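Phytase (Klebsiella pneumoniae, PDB 2WU0) probably removes phosphate from phytate (inositol hexakisphosphate), acting as a 3-phytase of the histidine acid phosphatase family. Local coordinates at residues Y92-P97 and L285-H290; R145-V150 and W189-S194; P166-L171 and L242-E247; L266-L271 and Q390-P395; W365-C370 and Q382-A387. The protein carries 4 engineered substitutions. All coordinates share one frame; numbering follows the deposited sequence.

Contact 1: residues Y92-P97 and L285-H290. With SO4 (sulfate ion), chain F.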
# COMPACT_ATOMS: atom_id res chain seq x y z
N TYR A 92 11.16 -15.35 3.07
CA TYR A 92 12.15 -14.49 2.43
C TYR A 92 11.53 -13.11 2.34
O TYR A 92 10.46 -12.95 1.75
CB TYR A 92 12.51 -14.97 1.03
CG TYR A 92 13.57 -14.12 0.36
CD1 TYR A 92 14.93 -14.32 0.64
CD2 TYR A 92 13.23 -13.11 -0.55
CE1 TYR A 92 15.91 -13.56 0.05
CE2 TYR A 92 14.21 -12.34 -1.15
CZ TYR A 92 15.54 -12.57 -0.85
OH TYR A 92 16.53 -11.82 -1.43
N VAL A 93 12.20 -12.13 2.93
CA VAL A 93 11.72 -10.76 2.94
C VAL A 93 12.57 -9.92 2.01
O VAL A 93 13.80 -9.93 2.09
CB VAL A 93 11.76 -10.16 4.36
CG1 VAL A 93 11.08 -8.80 4.36
CG2 VAL A 93 11.10 -11.10 5.36
N ARG A 94 11.90 -9.18 1.14
CA ARG A 94 12.55 -8.32 0.17
C ARG A 94 11.90 -6.96 0.22
O ARG A 94 10.73 -6.83 -0.13
CB ARG A 94 12.41 -8.91 -1.22
CG ARG A 94 12.91 -8.02 -2.33
CD ARG A 94 13.22 -8.83 -3.58
NE ARG A 94 13.39 -7.99 -4.76
CZ ARG A 94 13.93 -8.40 -5.90
NH1 ARG A 94 14.35 -9.65 -6.05
NH2 ARG A 94 14.03 -7.56 -6.91
N ALA A 95 12.67 -5.96 0.64
CA ALA A 95 12.18 -4.61 0.85
C ALA A 95 12.76 -3.65 -0.18
O ALA A 95 13.90 -3.79 -0.62
CB ALA A 95 12.53 -4.13 2.27
N SER A 96 11.94 -2.68 -0.58
CA SER A 96 12.40 -1.52 -1.34
C SER A 96 13.56 -0.89 -0.58
O SER A 96 13.51 -0.80 0.64
CB SER A 96 11.26 -0.52 -1.51
OG SER A 96 11.70 0.72 -2.02
N PRO A 97 14.62 -0.46 -1.28
CA PRO A 97 15.83 0.03 -0.59
C PRO A 97 15.66 1.30 0.27
O PRO A 97 16.52 1.59 1.09
CB PRO A 97 16.81 0.30 -1.73
CG PRO A 97 15.98 0.42 -2.95
CD PRO A 97 14.75 -0.42 -2.74
N LEU A 285 6.61 -15.31 1.29
CA LEU A 285 7.39 -14.33 0.53
C LEU A 285 6.77 -13.01 0.90
O LEU A 285 5.59 -12.80 0.65
CB LEU A 285 7.30 -14.57 -0.98
CG LEU A 285 8.00 -13.53 -1.86
CD1 LEU A 285 9.49 -13.46 -1.51
CD2 LEU A 285 7.82 -13.82 -3.33
N LEU A 286 7.55 -12.17 1.56
CA LEU A 286 7.08 -10.88 2.05
C LEU A 286 7.80 -9.78 1.27
O LEU A 286 9.03 -9.69 1.29
CB LEU A 286 7.38 -10.74 3.54
CG LEU A 286 7.05 -9.42 4.23
CD1 LEU A 286 5.60 -9.06 3.99
CD2 LEU A 286 7.36 -9.49 5.73
N LEU A 287 7.02 -8.96 0.57
CA LEU A 287 7.56 -7.85 -0.19
C LEU A 287 7.08 -6.61 0.52
O LEU A 287 5.89 -6.47 0.81
CB LEU A 287 7.05 -7.88 -1.63
CG LEU A 287 7.35 -9.18 -2.39
CD1 LEU A 287 6.78 -9.15 -3.79
CD2 LEU A 287 8.85 -9.42 -2.42
N VAL A 288 8.02 -5.73 0.85
CA VAL A 288 7.71 -4.48 1.54
C VAL A 288 8.12 -3.31 0.66
O VAL A 288 9.32 -3.12 0.38
CB VAL A 288 8.47 -4.41 2.84
CG1 VAL A 288 8.11 -3.13 3.59
CG2 VAL A 288 8.19 -5.67 3.66
N ALA A 289 7.13 -2.55 0.22
CA ALA A 289 7.34 -1.46 -0.73
C ALA A 289 6.36 -0.32 -0.41
O ALA A 289 6.06 -0.07 0.75
CB ALA A 289 7.16 -1.95 -2.17
N HIS A 290 5.85 0.34 -1.45
CA HIS A 290 5.12 1.59 -1.25
C HIS A 290 3.68 1.48 -1.68
O HIS A 290 3.28 0.50 -2.34
CB HIS A 290 5.84 2.72 -1.98
CG HIS A 290 7.31 2.68 -1.79
ND1 HIS A 290 7.92 3.09 -0.63
CD2 HIS A 290 8.30 2.16 -2.57
CE1 HIS A 290 9.22 2.88 -0.72
NE2 HIS A 290 9.47 2.30 -1.88
S SO4 F . 5.12 5.04 1.17
O1 SO4 F . 5.59 5.83 0.05
O2 SO4 F . 4.02 4.22 0.67
O3 SO4 F . 6.21 4.20 1.63
O4 SO4 F . 4.65 5.86 2.25
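The imidazole of His290 links strand end to anion: NE2 lies 2.7 Å from Ser96 OG in a hydrogen bond, while ND1 donates to sulfate O3 at 3.0 Å, nearly straight (171°). Both partners lie at the ring edge, close to its plane, which fixes the ring's rotation. Ser96 OG, carried anti to the backbone N (chi1 169°), is also bonded to Gln132. Behind this link the strands run parallel, and their bonds alternate: Leu286 N and Val288 N donate to Tyr92 O and Arg94 O, Arg94 N and Ser96 N to Leu286 O and Val288 O. On one face Val93 CG1 lies beside Leu286 CD2 (4.0 Å); on the other, Tyr92 CD2 meets Leu285 CD1 (3.9 Å), and Arg94 leads away to Asp128. The sulfate is also held by Arg24, Arg28, Arg100 and Asp291 N. A His-Asp pair just after a central parallel strand, beside an arginine-rich anion pocket, is characteristic of the phosphate site of histidine acid phosphatases.

Contact 2: residues R145-V150 and W189-S194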
# COMPACT_ATOMS: atom_id res chain seq x y z
N ARG A 145 1.71 8.32 -24.17
CA ARG A 145 0.68 7.37 -23.77
C ARG A 145 0.16 7.64 -22.37
O ARG A 145 -1.03 7.52 -22.12
CB ARG A 145 1.25 5.95 -23.81
CG ARG A 145 1.61 5.46 -25.21
CD ARG A 145 0.37 5.12 -26.02
NE ARG A 145 -0.47 4.16 -25.30
CZ ARG A 145 -0.21 2.85 -25.19
NH1 ARG A 145 0.86 2.31 -25.79
NH2 ARG A 145 -1.04 2.09 -24.50
N GLN A 146 1.07 7.97 -21.47
CA GLN A 146 0.72 8.28 -20.09
C GLN A 146 -0.24 9.47 -20.02
O GLN A 146 -1.25 9.43 -19.32
CB GLN A 146 2.00 8.58 -19.30
CG GLN A 146 1.82 9.17 -17.88
CD GLN A 146 1.68 8.11 -16.84
OE1 GLN A 146 0.77 7.28 -16.90
NE2 GLN A 146 2.59 8.11 -15.86
N LEU A 147 0.10 10.53 -20.76
CA LEU A 147 -0.70 11.75 -20.80
C LEU A 147 -2.09 11.50 -21.37
O LEU A 147 -3.09 12.00 -20.87
CB LEU A 147 0.01 12.81 -21.64
CG LEU A 147 -0.65 14.19 -21.70
CD1 LEU A 147 -0.77 14.75 -20.30
CD2 LEU A 147 0.11 15.11 -22.62
N ALA A 148 -2.16 10.72 -22.45
CA ALA A 148 -3.44 10.42 -23.07
C ALA A 148 -4.29 9.67 -22.06
O ALA A 148 -5.47 9.97 -21.91
CB ALA A 148 -3.23 9.59 -24.33
N ALA A 149 -3.67 8.72 -21.35
CA ALA A 149 -4.39 7.81 -20.46
C ALA A 149 -4.91 8.51 -19.22
O ALA A 149 -6.04 8.28 -18.82
CB ALA A 149 -3.50 6.64 -20.08
N VAL A 150 -4.08 9.36 -18.62
CA VAL A 150 -4.51 10.18 -17.50
C VAL A 150 -5.62 11.14 -17.93
O VAL A 150 -6.69 11.17 -17.33
CB VAL A 150 -3.35 10.97 -16.88
CG1 VAL A 150 -3.88 11.98 -15.85
CG2 VAL A 150 -2.34 10.03 -16.24
N TRP A 189 -8.08 22.33 -11.85
CA TRP A 189 -7.40 21.03 -11.96
C TRP A 189 -7.07 20.66 -13.40
O TRP A 189 -7.96 20.37 -14.18
CB TRP A 189 -8.28 19.94 -11.34
CG TRP A 189 -8.37 20.02 -9.86
CD1 TRP A 189 -7.84 20.99 -9.05
CD2 TRP A 189 -9.07 19.13 -9.01
NE1 TRP A 189 -8.15 20.73 -7.75
CE2 TRP A 189 -8.91 19.59 -7.69
CE3 TRP A 189 -9.82 17.97 -9.23
CZ2 TRP A 189 -9.46 18.94 -6.61
CZ3 TRP A 189 -10.36 17.32 -8.15
CH2 TRP A 189 -10.18 17.81 -6.85
N ARG A 190 -5.79 20.65 -13.72
CA ARG A 190 -5.34 20.26 -15.05
C ARG A 190 -4.39 19.09 -14.95
O ARG A 190 -3.66 18.96 -13.96
CB ARG A 190 -4.58 21.39 -15.74
CG ARG A 190 -5.25 22.74 -15.71
CD ARG A 190 -4.47 23.70 -16.60
NE ARG A 190 -4.71 25.09 -16.20
CZ ARG A 190 -5.85 25.75 -16.41
NH1 ARG A 190 -6.90 25.17 -17.00
NH2 ARG A 190 -5.95 27.02 -16.01
N VAL A 191 -4.36 18.26 -15.98
CA VAL A 191 -3.29 17.28 -16.10
C VAL A 191 -2.04 18.03 -16.53
O VAL A 191 -2.09 18.85 -17.45
CB VAL A 191 -3.61 16.17 -17.09
CG1 VAL A 191 -2.47 15.17 -17.11
CG2 VAL A 191 -4.90 15.49 -16.71
N GLU A 192 -0.94 17.78 -15.83
CA GLU A 192 0.35 18.37 -16.15
C GLU A 192 1.36 17.26 -16.29
O GLU A 192 1.19 16.19 -15.72
CB GLU A 192 0.78 19.34 -15.06
CG GLU A 192 -0.14 20.53 -14.98
CD GLU A 192 0.47 21.70 -14.27
OE1 GLU A 192 0.53 21.66 -13.03
OE2 GLU A 192 0.89 22.66 -14.96
N GLN A 193 2.41 17.52 -17.06
CA GLN A 193 3.43 16.52 -17.26
C GLN A 193 4.82 17.13 -17.22
O GLN A 193 5.20 17.92 -18.09
CB GLN A 193 3.22 15.77 -18.57
CG GLN A 193 4.12 14.55 -18.69
CD GLN A 193 3.74 13.65 -19.84
OE1 GLN A 193 3.56 14.09 -20.98
NE2 GLN A 193 3.64 12.36 -19.55
N SER A 194 5.58 16.73 -16.21
CA SER A 194 6.95 17.17 -16.05
C SER A 194 7.80 16.63 -17.19
O SER A 194 7.38 15.73 -17.92
CB SER A 194 7.50 16.67 -14.73
OG SER A 194 7.68 15.28 -14.77
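Helix 145-150 and strand 191-193 run almost antiparallel, their directions 169° apart and their axes 9.3 Å from each other at closest approach, with the CA atoms of Leu147 and Gln193 and those of Val150 and Val191 nearest across the gap. Val191 carries the apolar part of the contact. Its CG1 branch, anti to the backbone N (chi1 -178°), reaches between two helix residues one turn apart, meeting Leu147 CD1 at 3.6 Å and Val150 CG1 at 3.7 Å. The other branch, CG2, comes 3.8 Å from Val150 CG1, and so this methyl of Val150 is met by both branches of Val191. Two residues along the strand, the extended chain of Gln193 brings its amide across the helix surface. OE1 lies 3.8 Å from Leu147 CB, whereas NE2 passes over the aliphatic stem of Gln146, 4.0 Å from its CG. No hydrogen bond joins the two segments; Gln193 NE2 donates instead to the carbonyls of Gly197 and Pro143, two acceptors that fix the rotation of its amide, and Gln146 OE1 pairs with Thr258. Thr199 of the partner strand touches Gln146 and Val150, and Leu157 touches Val191. The outcome is a short two-stranded beta hairpin, 191-193 with 199-201, laid by one face on helix 143-154 at the margin of the fold's helical part.

Contact 3: residues P166-L171 and L242-E247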
# COMPACT_ATOMS: atom_id res chain seq x y z
N PRO A 166 -17.13 19.64 -1.18
CA PRO A 166 -17.27 19.51 0.28
C PRO A 166 -16.01 19.00 0.96
O PRO A 166 -15.62 19.51 2.01
CB PRO A 166 -18.41 18.50 0.44
CG PRO A 166 -19.20 18.64 -0.82
CD PRO A 166 -18.16 18.84 -1.88
N THR A 167 -15.39 17.98 0.37
CA THR A 167 -14.14 17.43 0.88
C THR A 167 -12.99 18.45 0.77
O THR A 167 -12.18 18.59 1.69
CB THR A 167 -13.77 16.13 0.15
OG1 THR A 167 -14.90 15.25 0.14
CG2 THR A 167 -12.59 15.45 0.81
N ILE A 168 -12.93 19.16 -0.36
CA ILE A 168 -11.97 20.25 -0.56
C ILE A 168 -12.15 21.32 0.52
O ILE A 168 -11.17 21.88 1.02
CB ILE A 168 -12.10 20.89 -1.97
CG1 ILE A 168 -11.70 19.87 -3.05
CG2 ILE A 168 -11.23 22.16 -2.07
CD1 ILE A 168 -11.89 20.37 -4.48
N GLN A 169 -13.39 21.57 0.91
CA GLN A 169 -13.65 22.56 1.93
C GLN A 169 -13.18 22.09 3.31
O GLN A 169 -12.58 22.86 4.06
CB GLN A 169 -15.13 22.96 1.93
CG GLN A 169 -15.46 24.15 2.84
CD GLN A 169 -14.58 25.39 2.57
OE1 GLN A 169 -14.21 25.67 1.43
NE2 GLN A 169 -14.26 26.14 3.64
N LEU A 170 -13.44 20.82 3.64
CA LEU A 170 -13.01 20.27 4.94
C LEU A 170 -11.48 20.31 5.05
O LEU A 170 -10.93 20.65 6.10
CB LEU A 170 -13.52 18.84 5.14
CG LEU A 170 -15.05 18.68 5.27
CD1 LEU A 170 -15.48 17.23 4.96
CD2 LEU A 170 -15.54 19.16 6.64
N LEU A 171 -10.80 19.98 3.96
CA LEU A 171 -9.36 20.08 3.92
C LEU A 171 -8.90 21.52 4.17
O LEU A 171 -7.99 21.77 4.97
CB LEU A 171 -8.82 19.58 2.57
CG LEU A 171 -7.30 19.68 2.44
CD1 LEU A 171 -6.61 19.00 3.62
CD2 LEU A 171 -6.86 19.10 1.12
N LEU A 242 -10.26 11.68 2.97
CA LEU A 242 -9.61 10.65 2.16
C LEU A 242 -10.09 10.52 0.71
O LEU A 242 -9.35 10.00 -0.13
CB LEU A 242 -9.73 9.30 2.84
CG LEU A 242 -9.02 9.17 4.18
CD1 LEU A 242 -9.30 7.76 4.72
CD2 LEU A 242 -7.52 9.46 4.05
N PRO A 243 -11.34 10.95 0.41
CA PRO A 243 -11.75 10.94 -1.00
C PRO A 243 -10.88 11.77 -1.95
O PRO A 243 -10.83 11.45 -3.13
CB PRO A 243 -13.18 11.47 -0.96
CG PRO A 243 -13.67 11.10 0.41
CD PRO A 243 -12.46 11.36 1.28
N LEU A 244 -10.19 12.80 -1.46
CA LEU A 244 -9.19 13.48 -2.31
C LEU A 244 -8.01 12.57 -2.64
O LEU A 244 -7.50 12.58 -3.75
CB LEU A 244 -8.70 14.78 -1.67
CG LEU A 244 -9.71 15.93 -1.72
CD1 LEU A 244 -9.54 16.84 -0.51
CD2 LEU A 244 -9.58 16.71 -3.03
N LEU A 245 -7.58 11.79 -1.66
CA LEU A 245 -6.50 10.82 -1.87
C LEU A 245 -6.97 9.74 -2.87
O LEU A 245 -6.23 9.36 -3.78
CB LEU A 245 -6.08 10.22 -0.52
CG LEU A 245 -4.86 9.31 -0.40
CD1 LEU A 245 -3.59 9.97 -0.93
CD2 LEU A 245 -4.72 8.90 1.07
N THR A 246 -8.20 9.26 -2.71
CA THR A 246 -8.75 8.29 -3.64
C THR A 246 -8.77 8.91 -5.04
O THR A 246 -8.35 8.28 -6.01
CB THR A 246 -10.16 7.83 -3.22
OG1 THR A 246 -10.06 7.08 -2.00
CG2 THR A 246 -10.81 6.94 -4.29
N GLU A 247 -9.22 10.15 -5.13
CA GLU A 247 -9.28 10.81 -6.43
C GLU A 247 -7.91 10.83 -7.12
O GLU A 247 -7.80 10.53 -8.30
CB GLU A 247 -9.77 12.25 -6.31
CG GLU A 247 -10.33 12.81 -7.60
CD GLU A 247 -11.72 12.27 -7.92
OE1 GLU A 247 -12.16 11.32 -7.24
OE2 GLU A 247 -12.37 12.81 -8.83
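The helical bond from Glu247 N to Pro243 O, 2.9 Å long, closes the turn that offers Pro243 and Leu244 to Thr167. The helix is kinked here: neither Pro243, whose ring nitrogen carries no hydrogen, nor Leu244 is bonded through its N to the turn before. Leu244 dominates the meeting. Its CG is anti to the carbonyl carbon (chi1 -74°), and the two methyls fork over the other helix. CD1 lies 3.6 Å from Thr167 CG2 and 3.9 Å from Leu171 CD2, residues one turn apart, while CD2 reaches Ile168 CG1 at 3.8 Å. Thr167 and Leu244 pass alongside one another in opposite directions, whereas Ile168 crosses Leu244 at about a right angle. The Pro243 ring contributes at its CD corner, 4.1 Å from Thr167 CG2. These side chains join helices 165-175 and 235-250, which cross at -119° with axes 9.5 Å apart, within the helical part of the histidine acid phosphatase fold; no hydrogen bond passes between the segments. Leu171 also packs on Met207 and Leu214 of helix 204-219, which makes the contact part of a three-helix junction. Further along helix 235-250, Thr246 OG1 is bonded to both Ser311 OG and Arg312 O, and Glu247 forms a salt bridge with Arg160.

Contact 4: residues L266-L271 and Q390-P395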
# COMPACT_ATOMS: atom_id res chain seq x y z
N LEU A 266 5.69 -6.54 -10.80
CA LEU A 266 5.45 -6.86 -9.39
C LEU A 266 4.35 -7.88 -9.26
O LEU A 266 4.50 -8.87 -8.56
CB LEU A 266 5.11 -5.59 -8.59
CG LEU A 266 4.92 -5.64 -7.07
CD1 LEU A 266 5.94 -6.54 -6.36
CD2 LEU A 266 4.94 -4.24 -6.50
N LEU A 267 3.23 -7.63 -9.93
CA LEU A 267 2.13 -8.58 -9.88
C LEU A 267 2.58 -9.92 -10.41
O LEU A 267 2.23 -10.94 -9.86
CB LEU A 267 0.90 -8.09 -10.66
CG LEU A 267 -0.30 -9.04 -10.63
CD1 LEU A 267 -0.71 -9.33 -9.18
CD2 LEU A 267 -1.46 -8.47 -11.43
N ASN A 268 3.37 -9.92 -11.48
CA ASN A 268 3.85 -11.15 -12.06
C ASN A 268 4.73 -11.91 -11.08
O ASN A 268 4.60 -13.12 -10.92
CB ASN A 268 4.64 -10.85 -13.31
CG ASN A 268 4.99 -12.09 -14.08
OD1 ASN A 268 4.11 -12.80 -14.56
ND2 ASN A 268 6.28 -12.36 -14.20
N ALA A 269 5.65 -11.19 -10.44
CA ALA A 269 6.51 -11.79 -9.42
C ALA A 269 5.67 -12.33 -8.27
O ALA A 269 5.99 -13.38 -7.73
CB ALA A 269 7.53 -10.80 -8.92
N MET A 270 4.59 -11.63 -7.92
CA MET A 270 3.71 -12.07 -6.84
C MET A 270 2.92 -13.33 -7.21
O MET A 270 2.87 -14.26 -6.42
CB MET A 270 2.75 -10.96 -6.41
CG MET A 270 3.39 -9.85 -5.57
SD MET A 270 2.25 -8.52 -5.09
CE MET A 270 1.07 -9.43 -4.11
N LEU A 271 2.32 -13.37 -8.40
CA LEU A 271 1.55 -14.55 -8.83
C LEU A 271 2.45 -15.76 -9.00
O LEU A 271 2.12 -16.85 -8.57
CB LEU A 271 0.81 -14.27 -10.14
CG LEU A 271 -0.29 -13.19 -10.13
CD1 LEU A 271 -0.97 -13.18 -11.49
CD2 LEU A 271 -1.29 -13.41 -9.01
N GLN A 390 -5.04 -11.30 -15.97
CA GLN A 390 -5.54 -10.84 -17.27
C GLN A 390 -4.90 -9.53 -17.71
O GLN A 390 -4.46 -9.40 -18.85
CB GLN A 390 -7.04 -10.54 -17.20
CG GLN A 390 -7.96 -11.71 -17.17
CD GLN A 390 -9.33 -11.29 -16.67
OE1 GLN A 390 -10.31 -11.27 -17.43
NE2 GLN A 390 -9.41 -10.91 -15.38
N ARG A 391 -4.89 -8.56 -16.80
CA ARG A 391 -4.52 -7.20 -17.15
C ARG A 391 -3.00 -6.94 -17.22
O ARG A 391 -2.58 -5.88 -17.64
CB ARG A 391 -5.25 -6.21 -16.21
CG ARG A 391 -6.57 -5.70 -16.80
CD ARG A 391 -7.45 -4.97 -15.79
NE ARG A 391 -8.29 -5.95 -15.12
CZ ARG A 391 -9.47 -6.39 -15.56
NH1 ARG A 391 -10.00 -5.94 -16.70
NH2 ARG A 391 -10.12 -7.31 -14.86
N ILE A 392 -2.19 -7.93 -16.84
CA ILE A 392 -0.73 -7.83 -16.92
C ILE A 392 -0.23 -7.59 -18.36
O ILE A 392 -0.59 -8.33 -19.27
CB ILE A 392 -0.05 -9.14 -16.43
CG1 ILE A 392 -0.21 -9.27 -14.92
CG2 ILE A 392 1.42 -9.17 -16.82
CD1 ILE A 392 0.52 -10.46 -14.34
N ASP A 393 0.60 -6.57 -18.55
CA ASP A 393 1.28 -6.34 -19.82
C ASP A 393 2.58 -7.17 -19.86
O ASP A 393 3.52 -6.88 -19.12
CB ASP A 393 1.59 -4.86 -20.02
CG ASP A 393 2.12 -4.54 -21.41
OD1 ASP A 393 1.50 -4.98 -22.42
OD2 ASP A 393 3.17 -3.86 -21.51
N ARG A 394 2.61 -8.20 -20.70
CA ARG A 394 3.70 -9.17 -20.67
C ARG A 394 5.07 -8.54 -20.95
O ARG A 394 6.02 -8.84 -20.24
CB ARG A 394 3.41 -10.32 -21.64
CG ARG A 394 2.17 -11.16 -21.26
CD ARG A 394 2.54 -12.57 -20.74
NE ARG A 394 3.48 -12.54 -19.60
CZ ARG A 394 3.16 -12.71 -18.31
NH1 ARG A 394 1.90 -12.91 -17.92
NH2 ARG A 394 4.11 -12.66 -17.40
N PRO A 395 5.17 -7.67 -21.98
CA PRO A 395 6.44 -6.95 -22.22
C PRO A 395 6.94 -6.08 -21.05
O PRO A 395 8.15 -5.84 -20.93
CB PRO A 395 6.11 -6.08 -23.45
CG PRO A 395 4.95 -6.75 -24.10
CD PRO A 395 4.16 -7.35 -22.99
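Asn268 and Arg394 meet at about a right angle, their amide and guanidinium planes turned 64° against each other. Arg394 NH2 donates to Asn268 OD1 at 2.8 Å with an N-H...O angle of 159°. The oxygen sits in the guanidinium plane, at its edge, yet the donor stands well above the amide's own carbonyl plane, so the bond is not directed at a lone pair of OD1. Arg394 starts away from the helix and comes back through bends at chi2 (-109°) and chi3, a course that brings the guanidinium over Ile392, whose CG2 lies 3.9 Å above one face of the guanidinium plane, toward its rim. Asn268 belongs to a polar row on helix 256-274: Ser264 and Gln260, one and two turns earlier, bond to Asp393 N and Arg391 O, laying the loop after helix 381-389 lengthwise along the helix. Elsewhere on this helix, Leu266 and Met270 pack on Leu22 in the central sheet of the histidine acid phosphatase fold. Next to the polar row, the other branch of Ile392 crosses Leu267 obliquely. Its CG1 is 3.8 Å from Leu267 CD2, and its terminal CD1 is 4.2 Å from Leu271 CD1. Leu267 in turn packs on Val297 and Leu300 of helix 291-300.

Contact 5: residues W365-C370 and Q382-A387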
# COMPACT_ATOMS: atom_id res chain seq x y z
N TRP A 365 -10.90 -10.41 -1.88
CA TRP A 365 -11.22 -10.45 -3.30
C TRP A 365 -12.11 -11.65 -3.55
O TRP A 365 -12.05 -12.63 -2.82
CB TRP A 365 -9.93 -10.55 -4.13
CG TRP A 365 -10.16 -10.75 -5.58
CD1 TRP A 365 -10.47 -9.79 -6.51
CD2 TRP A 365 -10.10 -11.99 -6.28
NE1 TRP A 365 -10.61 -10.38 -7.76
CE2 TRP A 365 -10.39 -11.72 -7.64
CE3 TRP A 365 -9.85 -13.31 -5.89
CZ2 TRP A 365 -10.42 -12.72 -8.61
CZ3 TRP A 365 -9.87 -14.30 -6.85
CH2 TRP A 365 -10.15 -14.00 -8.20
N ARG A 366 -12.94 -11.58 -4.57
CA ARG A 366 -13.78 -12.72 -4.94
C ARG A 366 -14.21 -12.61 -6.39
O ARG A 366 -14.22 -11.52 -7.00
CB ARG A 366 -15.01 -12.81 -4.03
CG ARG A 366 -16.14 -11.83 -4.37
CD ARG A 366 -16.61 -10.97 -3.19
NE ARG A 366 -16.99 -11.79 -2.04
CZ ARG A 366 -16.57 -11.60 -0.79
NH1 ARG A 366 -15.75 -10.59 -0.47
NH2 ARG A 366 -16.99 -12.43 0.17
N GLN A 367 -14.57 -13.77 -6.94
CA GLN A 367 -15.17 -13.86 -8.26
C GLN A 367 -16.09 -15.08 -8.29
O GLN A 367 -16.01 -15.94 -7.42
CB GLN A 367 -14.07 -13.96 -9.32
CG GLN A 367 -13.20 -15.21 -9.22
CD GLN A 367 -12.32 -15.41 -10.44
OE1 GLN A 367 -12.32 -14.59 -11.36
NE2 GLN A 367 -11.56 -16.50 -10.46
N PRO A 368 -17.00 -15.13 -9.28
CA PRO A 368 -17.74 -16.37 -9.51
C PRO A 368 -16.85 -17.60 -9.41
O PRO A 368 -15.81 -17.66 -10.05
CB PRO A 368 -18.25 -16.19 -10.94
CG PRO A 368 -18.46 -14.69 -11.06
CD PRO A 368 -17.43 -14.04 -10.17
N GLY A 369 -17.24 -18.55 -8.57
CA GLY A 369 -16.49 -19.79 -8.40
C GLY A 369 -15.90 -19.92 -7.01
O GLY A 369 -15.70 -21.03 -6.51
N CYS A 370 -15.60 -18.79 -6.38
CA CYS A 370 -15.02 -18.84 -5.04
C CYS A 370 -16.01 -19.43 -4.08
O CYS A 370 -17.22 -19.38 -4.31
CB CYS A 370 -14.59 -17.47 -4.56
SG CYS A 370 -13.46 -16.72 -5.69
N GLN A 382 -6.29 -22.15 -10.43
CA GLN A 382 -5.99 -21.74 -11.78
C GLN A 382 -6.95 -20.64 -12.25
O GLN A 382 -6.51 -19.69 -12.89
CB GLN A 382 -5.91 -22.92 -12.75
CG GLN A 382 -5.07 -22.61 -14.02
CD GLN A 382 -3.85 -21.68 -13.76
OE1 GLN A 382 -2.93 -22.02 -13.02
NE2 GLN A 382 -3.87 -20.51 -14.37
N ALA A 383 -8.24 -20.74 -11.94
CA ALA A 383 -9.19 -19.71 -12.36
C ALA A 383 -8.87 -18.37 -11.68
O ALA A 383 -9.09 -17.31 -12.26
CB ALA A 383 -10.62 -20.12 -12.08
N ALA A 384 -8.36 -18.44 -10.45
CA ALA A 384 -7.99 -17.23 -9.72
C ALA A 384 -6.72 -16.59 -10.29
O ALA A 384 -6.69 -15.38 -10.51
CB ALA A 384 -7.81 -17.55 -8.24
N ILE A 385 -5.69 -17.39 -10.53
CA ILE A 385 -4.45 -16.87 -11.09
C ILE A 385 -4.68 -16.24 -12.48
O ILE A 385 -4.17 -15.16 -12.76
CB ILE A 385 -3.35 -17.97 -11.21
CG1 ILE A 385 -2.78 -18.33 -9.83
CG2 ILE A 385 -2.25 -17.51 -12.16
CD1 ILE A 385 -2.12 -17.21 -9.08
N THR A 386 -5.44 -16.93 -13.34
CA THR A 386 -5.81 -16.40 -14.64
C THR A 386 -6.56 -15.09 -14.53
O THR A 386 -6.34 -14.19 -15.32
CB THR A 386 -6.66 -17.43 -15.44
OG1 THR A 386 -5.87 -18.60 -15.69
CG2 THR A 386 -7.16 -16.86 -16.78
N ALA A 387 -7.45 -14.96 -13.55
CA ALA A 387 -8.31 -13.78 -13.47
C ALA A 387 -7.51 -12.57 -12.99
O ALA A 387 -7.65 -11.46 -13.51
CB ALA A 387 -9.51 -14.03 -12.54
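Gln367 sends its amide into the side of helix 382-387, where NE2 donates to Ala383 O at 3.2 Å. Its CG lies between the backbone N and the carbonyl carbon (chi1 63°), and the chain runs extended from there to the helix. The carbonyl oxygen lies in the plane of the amide, but the donor stands 71° out of the carbonyl plane. Ala387 N makes the usual helical bond to the same oxygen from the opposite face. Beside this, the far rim of the Trp365 indole meets two alanines: CZ3 is 4.1 Å from Ala384 CB, and CZ2 is 4.2 Å from Ala387 CB, which lies at the ring edge. Further out, Phe303 packs edge-to-face with Trp365. Gln367 begins a type II turn, closed by the bond from Cys370 N to Gln367 O; Gly369, its third residue, has a positive phi (114°). The Cys370-Cys379 disulfide ties this turn to strand 376-380. The long, off-plane bond to an oxygen already used in the helix is probably a modest tie between loop and helix, to which the indole-alanine contact adds apolar packing.

Overall arrangement
Contact 1, in the central sheet, holds the sulfate at the probable phosphate site; the other four lie away from it. Contact 4 is centred about 17 Å from it and touches it directly: Leu287 CD1 of strand 284-289 packs on Leu266 CD1 (3.8 Å) of helix 256-274. The same helix leads on to contact 5, centred about 15 Å from contact 4, where Leu271 CD2 meets Ile385 CD1 (3.9 Å). Contacts 2 and 3 form a separate pair, each centred about 30 Å from contact 1 and nested in the chain between its segments. They join through Trp189, whose CZ2 lies 3.5 Å from Ile168 CD1.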